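Local coordinates for protein Maltose/maltodextrin transport permease homologue (Bdellovibrio bacteriovorus HD100, PDB 6FFL) that probably binds maltose and maltodextrins as the solute-binding domain fused to the permease subunit of an ABC sugar transporter, and here holds maltotriose, at residues V78-D82 with K104-I108; P169-F174 with T259-P265. All coordinates share one frame; numbering follows the deposited sequence.

Contact 1 (V78-D82 with K104-I108); sequences VRPLD and KHYMI
D82 grips H105 with both carboxylate oxygens and ties loop 78-82 to strand 104-109 in one lobe of a periplasmic binding protein fold. Its OD1 takes the H105 backbone N-H through its syn lone pair at 2.8 Å, almost straight. OD2 accepts from H105 ND1, also at 2.8 Å, in a His-carboxylate hydrogen bond. The donor meets OD2 on the syn side, 31° out of the carboxylate plane, yet OD2 lies close to the imidazole plane. F90 stacks on that ring and probably helps to hold its rotation.

The L81 side chain lies against the backbone of 105-107. Its own N donates to H105 O at 2.8 Å. CB then sits 3.4 Å from that same oxygen, and CG only a little farther off. CD1 ends over the next peptide, 3.7 Å from both Y106 C and M107 N, and touches I108 CG2.

The Y106 ring packs alongside P80, with CE1 3.8 Å from P80 CG. V78 CG2 adds an oblique contact to CD1 of the ring. One water bridges the two segments, donating to R79 O at 2.6 Å and to Y106 O at 2.8 Å.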
ATOM      1  N   VAL A  78     -19.958   4.962  -5.189  1.00 18.56           N
ATOM      2  CA  VAL A  78     -19.612   5.766  -4.020  1.00 14.66           C
ATOM      3  C   VAL A  78     -20.015   7.214  -4.262  1.00 19.52           C
ATOM      4  O   VAL A  78     -20.087   7.677  -5.406  1.00 21.16           O
ATOM      5  CB  VAL A  78     -18.114   5.691  -3.665  1.00 13.68           C
ATOM      6  CG1 VAL A  78     -17.771   4.294  -3.136  1.00 18.09           C
ATOM      7  CG2 VAL A  78     -17.252   6.085  -4.870  1.00 18.05           C
ATOM      8  N   ARG A  79     -20.268   7.938  -3.164  1.00 16.68           N
ATOM      9  CA  ARG A  79     -20.821   9.296  -3.225  1.00 19.47           C
ATOM     10  C   ARG A  79     -19.707  10.340  -3.268  1.00 18.16           C
ATOM     11  O   ARG A  79     -18.708  10.203  -2.555  1.00 20.15           O
ATOM     12  CB  ARG A  79     -21.691   9.579  -2.005  1.00 23.31           C
ATOM     13  CG  ARG A  79     -22.813   8.588  -1.790  1.00 29.11           C
ATOM     14  CD  ARG A  79     -23.526   8.847  -0.466  1.00 27.05           C
ATOM     15  NE  ARG A  79     -24.799   8.130  -0.423  1.00 28.26           N
ATOM     16  CZ  ARG A  79     -25.987   8.700  -0.553  1.00 38.36           C
ATOM     17  NH1 ARG A  79     -26.086  10.018  -0.701  1.00 33.88           N
ATOM     18  NH2 ARG A  79     -27.079   7.948  -0.513  1.00 43.66           N
ATOM     19  N   PRO A  80     -19.837  11.394  -4.073  1.00 18.30           N
ATOM     20  CA  PRO A  80     -18.914  12.530  -3.934  1.00 17.81           C
ATOM     21  C   PRO A  80     -19.049  13.105  -2.534  1.00 22.86           C
ATOM     22  O   PRO A  80     -20.156  13.232  -2.015  1.00 21.08           O
ATOM     23  CB  PRO A  80     -19.399  13.530  -4.994  1.00 21.31           C
ATOM     24  CG  PRO A  80     -20.315  12.761  -5.886  1.00 29.70           C
ATOM     25  CD  PRO A  80     -20.893  11.654  -5.066  1.00 18.89           C
ATOM     26  N   LEU A  81     -17.911  13.429  -1.915  1.00 17.92           N
ATOM     27  CA  LEU A  81     -17.904  13.897  -0.532  1.00 17.64           C
ATOM     28  C   LEU A  81     -17.916  15.412  -0.409  1.00 24.33           C
ATOM     29  O   LEU A  81     -18.096  15.927   0.701  1.00 25.20           O
ATOM     30  CB  LEU A  81     -16.675  13.344   0.203  1.00 16.38           C
ATOM     31  CG  LEU A  81     -16.671  11.824   0.296  1.00 16.73           C
ATOM     32  CD1 LEU A  81     -15.400  11.330   0.962  1.00 16.42           C
ATOM     33  CD2 LEU A  81     -17.923  11.328   1.025  1.00 19.12           C
ATOM     34  N   ASP A  82     -17.726  16.127  -1.516  1.00 23.46           N
ATOM     35  CA  ASP A  82     -17.598  17.581  -1.469  1.00 30.38           C
ATOM     36  C   ASP A  82     -18.806  18.238  -0.814  1.00 34.57           C
ATOM     37  O   ASP A  82     -18.663  19.108   0.051  1.00 32.89           O
ATOM     38  CB  ASP A  82     -17.388  18.102  -2.887  1.00 33.11           C
ATOM     39  CG  ASP A  82     -16.167  17.483  -3.540  1.00 34.57           C
ATOM     40  OD1 ASP A  82     -16.285  16.370  -4.118  1.00 26.60           O
ATOM     41  OD2 ASP A  82     -15.084  18.092  -3.429  1.00 33.21           O
ATOM     42  N   LYS A 104     -13.854  15.710  -8.353  1.00 23.12           N
ATOM     43  CA  LYS A 104     -14.542  15.529  -7.081  1.00 22.50           C
ATOM     44  C   LYS A 104     -13.693  14.710  -6.119  1.00 19.21           C
ATOM     45  O   LYS A 104     -12.760  14.001  -6.516  1.00 21.92           O
ATOM     46  CB  LYS A 104     -15.901  14.834  -7.262  1.00 22.31           C
ATOM     47  CG  LYS A 104     -16.907  15.651  -8.076  1.00 28.02           C
ATOM     48  CD  LYS A 104     -18.095  14.809  -8.528  1.00 37.99           C
ATOM     49  CE  LYS A 104     -18.671  15.322  -9.844  1.00 54.24           C
ATOM     50  NZ  LYS A 104     -20.027  14.765 -10.124  1.00 63.90           N
ATOM     51  N   HIS A 105     -14.061  14.792  -4.839  1.00 19.03           N
ATOM     52  CA  HIS A 105     -13.418  14.030  -3.768  1.00 16.75           C
ATOM     53  C   HIS A 105     -14.280  12.820  -3.427  1.00 19.67           C
ATOM     54  O   HIS A 105     -15.373  12.977  -2.882  1.00 20.76           O
ATOM     55  CB  HIS A 105     -13.237  14.879  -2.511  1.00 17.77           C
ATOM     56  CG  HIS A 105     -12.207  15.958  -2.629  1.00 25.28           C
ATOM     57  ND1 HIS A 105     -12.539  17.290  -2.751  1.00 29.65           N
ATOM     58  CD2 HIS A 105     -10.853  15.910  -2.602  1.00 26.08           C
ATOM     59  CE1 HIS A 105     -11.435  18.014  -2.811  1.00 29.51           C
ATOM     60  NE2 HIS A 105     -10.398  17.202  -2.723  1.00 28.87           N
ATOM     61  N   TYR A 106     -13.774  11.614  -3.686  1.00 14.48           N
ATOM     62  CA  TYR A 106     -14.534  10.420  -3.343  1.00 14.63           C
ATOM     63  C   TYR A 106     -14.007   9.706  -2.105  1.00 14.77           C
ATOM     64  O   TYR A 106     -14.636   8.742  -1.652  1.00 15.10           O
ATOM     65  CB  TYR A 106     -14.559   9.442  -4.537  1.00 13.57           C
ATOM     66  CG  TYR A 106     -15.403   9.948  -5.701  1.00 16.33           C
ATOM     67  CD1 TYR A 106     -16.785   9.824  -5.686  1.00 15.26           C
ATOM     68  CD2 TYR A 106     -14.808  10.538  -6.809  1.00 16.48           C
ATOM     69  CE1 TYR A 106     -17.563  10.281  -6.757  1.00 17.13           C
ATOM     70  CE2 TYR A 106     -15.569  11.004  -7.871  1.00 19.25           C
ATOM     71  CZ  TYR A 106     -16.936  10.870  -7.840  1.00 18.82           C
ATOM     72  OH  TYR A 106     -17.678  11.331  -8.899  1.00 20.77           O
ATOM     73  N   MET A 107     -12.882  10.151  -1.540  1.00 16.43           N
ATOM     74  CA  MET A 107     -12.237   9.436  -0.452  1.00 14.59           C
ATOM     75  C   MET A 107     -11.564  10.436   0.478  1.00 13.82           C
ATOM     76  O   MET A 107     -11.013  11.436   0.012  1.00 14.63           O
ATOM     77  CB  MET A 107     -11.195   8.444  -0.997  1.00 15.30           C
ATOM     78  CG  MET A 107     -10.287   7.873   0.060  1.00 18.77           C
ATOM     79  SD  MET A 107      -9.048   6.728  -0.575  1.00 16.08           S
ATOM     80  CE  MET A 107     -10.069   5.327  -1.063  1.00 15.39           C
ATOM     81  N   ILE A 108     -11.595  10.167   1.783  1.00 14.30           N
ATOM     82  CA  ILE A 108     -10.756  10.909   2.721  1.00 12.96           C
ATOM     83  C   ILE A 108      -9.985   9.912   3.577  1.00 15.20           C
ATOM     84  O   ILE A 108     -10.584   9.056   4.245  1.00 15.13           O
ATOM     85  CB  ILE A 108     -11.557  11.889   3.601  1.00 15.65           C
ATOM     86  CG1 ILE A 108     -10.639  12.476   4.669  1.00 20.65           C
ATOM     87  CG2 ILE A 108     -12.769  11.214   4.254  1.00 15.23           C
ATOM     88  CD1 ILE A 108      -9.666  13.488   4.101  1.00 25.44           C
TER
HETATM   89  O   HOH W   1     -17.357   8.483  -1.063  1.00 17.88           O

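Contact 2 (P169-F174 with T259-P265); sequences PFIPAF and TGKWPSP
The single helical turn 170-173 runs alongside the irregular segment 259-265 in the opposite sense, so that P169 lies beside S264, with their CA atoms 4.4 Å apart, and F174 falls beside T259.

Two hydrogen bonds pin the ends. S264 N donates to P169 O at 2.9 Å. A CA-H...O contact returns across the same pair, from P169 CA to S264 O at 3.3 Å. At the far end T259 OG1 donates to A173 O at 2.7 Å. Its chi1 of 76° sets OG1 between the backbone N and the carbonyl carbon. There OG1 also accepts a longer bond from K261 N, 3.2 Å away, which makes an ST turn. The methyl CG2 of T259 meets F174 CD1 obliquely; the two side chains cross at about a right angle.

Between the two bonds, side-chain carbons do most of the touching. A173 CB points into the bend of the other segment, 3.7 Å from K261 O and close to P263 N. P263 CG meets the F170 ring obliquely, 3.7 Å from CD1. P172 CG touches S264 CB at 3.8 Å. S264 OG hydrogen-bonds to V337 O. K261 puts only CB and CG against A173, then bends back to bond T259 O through NZ.

W262 turns away from the helical turn and makes a cation-pi contact with R252. P265 pairs through its backbone with T339. The ST turn at T259 closes one end of the contact. The segment as a whole leads from strand 248-251 in one lobe to strand 266-274 in the sheet of the other, consistent with the connections between lobes in two-lobed periplasmic binding proteins.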
ATOM      1  N   PRO A 169       8.130   0.132  -7.707  1.00 12.81           N
ATOM      2  CA  PRO A 169       9.122   1.193  -7.489  1.00 17.80           C
ATOM      3  C   PRO A 169      10.324   1.077  -8.406  1.00 10.97           C
ATOM      4  O   PRO A 169      10.947   2.099  -8.723  1.00 14.02           O
ATOM      5  CB  PRO A 169       9.518   1.013  -6.015  1.00 12.01           C
ATOM      6  CG  PRO A 169       8.360   0.289  -5.390  1.00 12.74           C
ATOM      7  CD  PRO A 169       7.891  -0.644  -6.472  1.00 13.86           C
ATOM      8  N   PHE A 170      10.672  -0.133  -8.847  1.00 12.09           N
ATOM      9  CA  PHE A 170      11.865  -0.295  -9.679  1.00 13.41           C
ATOM     10  C   PHE A 170      11.653   0.168 -11.107  1.00 13.08           C
ATOM     11  O   PHE A 170      12.627   0.508 -11.786  1.00 14.62           O
ATOM     12  CB  PHE A 170      12.315  -1.758  -9.698  1.00 15.41           C
ATOM     13  CG  PHE A 170      12.619  -2.305  -8.332  1.00 13.11           C
ATOM     14  CD1 PHE A 170      13.776  -1.931  -7.659  1.00 14.09           C
ATOM     15  CD2 PHE A 170      11.743  -3.179  -7.716  1.00 15.49           C
ATOM     16  CE1 PHE A 170      14.046  -2.415  -6.383  1.00 14.36           C
ATOM     17  CE2 PHE A 170      12.010  -3.671  -6.445  1.00 17.70           C
ATOM     18  CZ  PHE A 170      13.162  -3.290  -5.783  1.00 16.20           C
ATOM     19  N   ILE A 171      10.416   0.177 -11.580  1.00 14.18           N
ATOM     20  CA  ILE A 171      10.169   0.460 -12.993  1.00 15.31           C
ATOM     21  C   ILE A 171      10.763   1.811 -13.386  1.00 12.65           C
ATOM     22  O   ILE A 171      11.579   1.847 -14.318  1.00 13.36           O
ATOM     23  CB  ILE A 171       8.671   0.361 -13.325  1.00 14.30           C
ATOM     24  CG1 ILE A 171       8.182  -1.064 -13.054  1.00 11.66           C
ATOM     25  CG2 ILE A 171       8.442   0.749 -14.784  1.00 17.29           C
ATOM     26  CD1 ILE A 171       6.640  -1.222 -13.079  1.00 12.73           C
ATOM     27  N   PRO A 172      10.423   2.934 -12.731  1.00 11.90           N
ATOM     28  CA  PRO A 172      11.017   4.214 -13.144  1.00 10.76           C
ATOM     29  C   PRO A 172      12.514   4.297 -12.903  1.00 17.76           C
ATOM     30  O   PRO A 172      13.180   5.095 -13.572  1.00 16.97           O
ATOM     31  CB  PRO A 172      10.261   5.248 -12.295  1.00 16.27           C
ATOM     32  CG  PRO A 172       9.742   4.484 -11.113  1.00 15.67           C
ATOM     33  CD  PRO A 172       9.426   3.122 -11.656  1.00 15.08           C
ATOM     34  N   ALA A 173      13.068   3.507 -11.977  1.00 11.88           N
ATOM     35  CA  ALA A 173      14.518   3.521 -11.795  1.00 15.38           C
ATOM     36  C   ALA A 173      15.238   2.892 -12.981  1.00 13.91           C
ATOM     37  O   ALA A 173      16.427   3.170 -13.196  1.00 16.58           O
ATOM     38  CB  ALA A 173      14.897   2.799 -10.493  1.00 15.75           C
ATOM     39  N   PHE A 174      14.548   2.061 -13.758  1.00 13.85           N
ATOM     40  CA  PHE A 174      15.115   1.479 -14.965  1.00 17.74           C
ATOM     41  C   PHE A 174      14.709   2.232 -16.220  1.00 22.66           C
ATOM     42  O   PHE A 174      15.088   1.825 -17.317  1.00 21.72           O
ATOM     43  CB  PHE A 174      14.710   0.002 -15.090  1.00 14.46           C
ATOM     44  CG  PHE A 174      15.466  -0.912 -14.160  1.00 16.00           C
ATOM     45  CD1 PHE A 174      16.809  -1.190 -14.381  1.00 17.74           C
ATOM     46  CD2 PHE A 174      14.837  -1.495 -13.075  1.00 15.95           C
ATOM     47  CE1 PHE A 174      17.505  -2.031 -13.532  1.00 17.83           C
ATOM     48  CE2 PHE A 174      15.526  -2.331 -12.212  1.00 14.97           C
ATOM     49  CZ  PHE A 174      16.864  -2.606 -12.449  1.00 19.56           C
ATOM     50  N   THR A 259      21.863   2.536 -13.007  1.00 17.20           N
ATOM     51  CA  THR A 259      21.150   3.690 -13.538  1.00 16.80           C
ATOM     52  C   THR A 259      21.300   4.943 -12.693  1.00 15.22           C
ATOM     53  O   THR A 259      21.006   6.037 -13.187  1.00 17.07           O
ATOM     54  CB  THR A 259      19.647   3.377 -13.677  1.00 16.98           C
ATOM     55  OG1 THR A 259      19.034   3.406 -12.381  1.00 14.99           O
ATOM     56  CG2 THR A 259      19.434   1.978 -14.299  1.00 16.21           C
ATOM     57  N   GLY A 260      21.773   4.826 -11.454  1.00 14.66           N
ATOM     58  CA  GLY A 260      21.854   5.983 -10.592  1.00 16.00           C
ATOM     59  C   GLY A 260      20.524   6.501 -10.103  1.00 17.71           C
ATOM     60  O   GLY A 260      20.465   7.623  -9.594  1.00 16.53           O
ATOM     61  N   LYS A 261      19.454   5.719 -10.231  1.00 13.54           N
ATOM     62  CA  LYS A 261      18.114   6.175  -9.891  1.00 13.13           C
ATOM     63  C   LYS A 261      17.589   5.441  -8.669  1.00 13.84           C
ATOM     64  O   LYS A 261      17.744   4.224  -8.545  1.00 14.29           O
ATOM     65  CB  LYS A 261      17.136   5.979 -11.057  1.00 18.99           C
ATOM     66  CG  LYS A 261      17.648   6.468 -12.406  1.00 21.76           C
ATOM     67  CD  LYS A 261      17.853   7.968 -12.425  1.00 28.32           C
ATOM     68  CE  LYS A 261      18.526   8.423 -13.733  1.00 36.17           C
ATOM     69  NZ  LYS A 261      20.033   8.545 -13.662  1.00 28.71           N
ATOM     70  N   TRP A 262      16.947   6.191  -7.789  1.00 14.77           N
ATOM     71  CA  TRP A 262      16.237   5.615  -6.658  1.00 11.10           C
ATOM     72  C   TRP A 262      14.930   4.993  -7.123  1.00 10.71           C
ATOM     73  O   TRP A 262      14.139   5.661  -7.803  1.00 14.60           O
ATOM     74  CB  TRP A 262      15.924   6.694  -5.625  1.00 12.81           C
ATOM     75  CG  TRP A 262      17.118   7.272  -4.955  1.00 13.85           C
ATOM     76  CD1 TRP A 262      17.712   8.473  -5.215  1.00 16.19           C
ATOM     77  CD2 TRP A 262      17.873   6.668  -3.909  1.00 16.01           C
ATOM     78  NE1 TRP A 262      18.800   8.653  -4.387  1.00 18.56           N
ATOM     79  CE2 TRP A 262      18.918   7.557  -3.576  1.00 19.18           C
ATOM     80  CE3 TRP A 262      17.764   5.459  -3.213  1.00 13.38           C
ATOM     81  CZ2 TRP A 262      19.845   7.280  -2.573  1.00 18.98           C
ATOM     82  CZ3 TRP A 262      18.691   5.180  -2.221  1.00 16.75           C
ATOM     83  CH2 TRP A 262      19.718   6.084  -1.913  1.00 17.77           C
ATOM     84  N   PRO A 263      14.657   3.741  -6.770  1.00 11.77           N
ATOM     85  CA  PRO A 263      13.304   3.210  -6.939  1.00 14.40           C
ATOM     86  C   PRO A 263      12.298   4.133  -6.267  1.00 14.48           C
ATOM     87  O   PRO A 263      12.541   4.684  -5.190  1.00 14.04           O
ATOM     88  CB  PRO A 263      13.375   1.838  -6.261  1.00 11.85           C
ATOM     89  CG  PRO A 263      14.831   1.433  -6.477  1.00 12.93           C
ATOM     90  CD  PRO A 263      15.604   2.720  -6.301  1.00 11.41           C
ATOM     91  N   SER A 264      11.173   4.331  -6.936  1.00 13.44           N
ATOM     92  CA  SER A 264      10.235   5.371  -6.544  1.00 11.99           C
ATOM     93  C   SER A 264       8.982   4.735  -5.959  1.00 13.68           C
ATOM     94  O   SER A 264       8.141   4.222  -6.711  1.00 12.90           O
ATOM     95  CB  SER A 264       9.886   6.239  -7.762  1.00 16.06           C
ATOM     96  OG  SER A 264       9.127   7.365  -7.373  1.00 22.20           O
ATOM     97  N   PRO A 265       8.809   4.737  -4.640  1.00 14.35           N
ATOM     98  CA  PRO A 265       7.585   4.173  -4.060  1.00 14.58           C
ATOM     99  C   PRO A 265       6.378   4.999  -4.463  1.00 14.28           C
ATOM    100  O   PRO A 265       6.482   6.199  -4.723  1.00 15.86           O
ATOM    101  CB  PRO A 265       7.835   4.260  -2.548  1.00 13.95           C
ATOM    102  CG  PRO A 265       8.792   5.376  -2.392  1.00 15.34           C
ATOM    103  CD  PRO A 265       9.655   5.402  -3.631  1.00 14.66           C
TER

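The two contacts lie in different lobes, on either side of the sugar cleft. Their centres are 32 Å apart and their nearest atoms about 16 Å apart. Each approaches the bound maltotriose to about the same distance. In contact 1 the side chain of M107 is about 9 Å from a bound glucose unit. In contact 2 the side chain of P169 is about 9 Å from a bound glucose unit. Strand 266-274 relates them: it follows directly on segment 259-265 and pairs with strand 104-109. R79 also bonds its L274 through the backbone. A platinum ion lies about 5 Å from the W262 side chain, whereas the side chain of V78 is about 11 Å from a platinum ion.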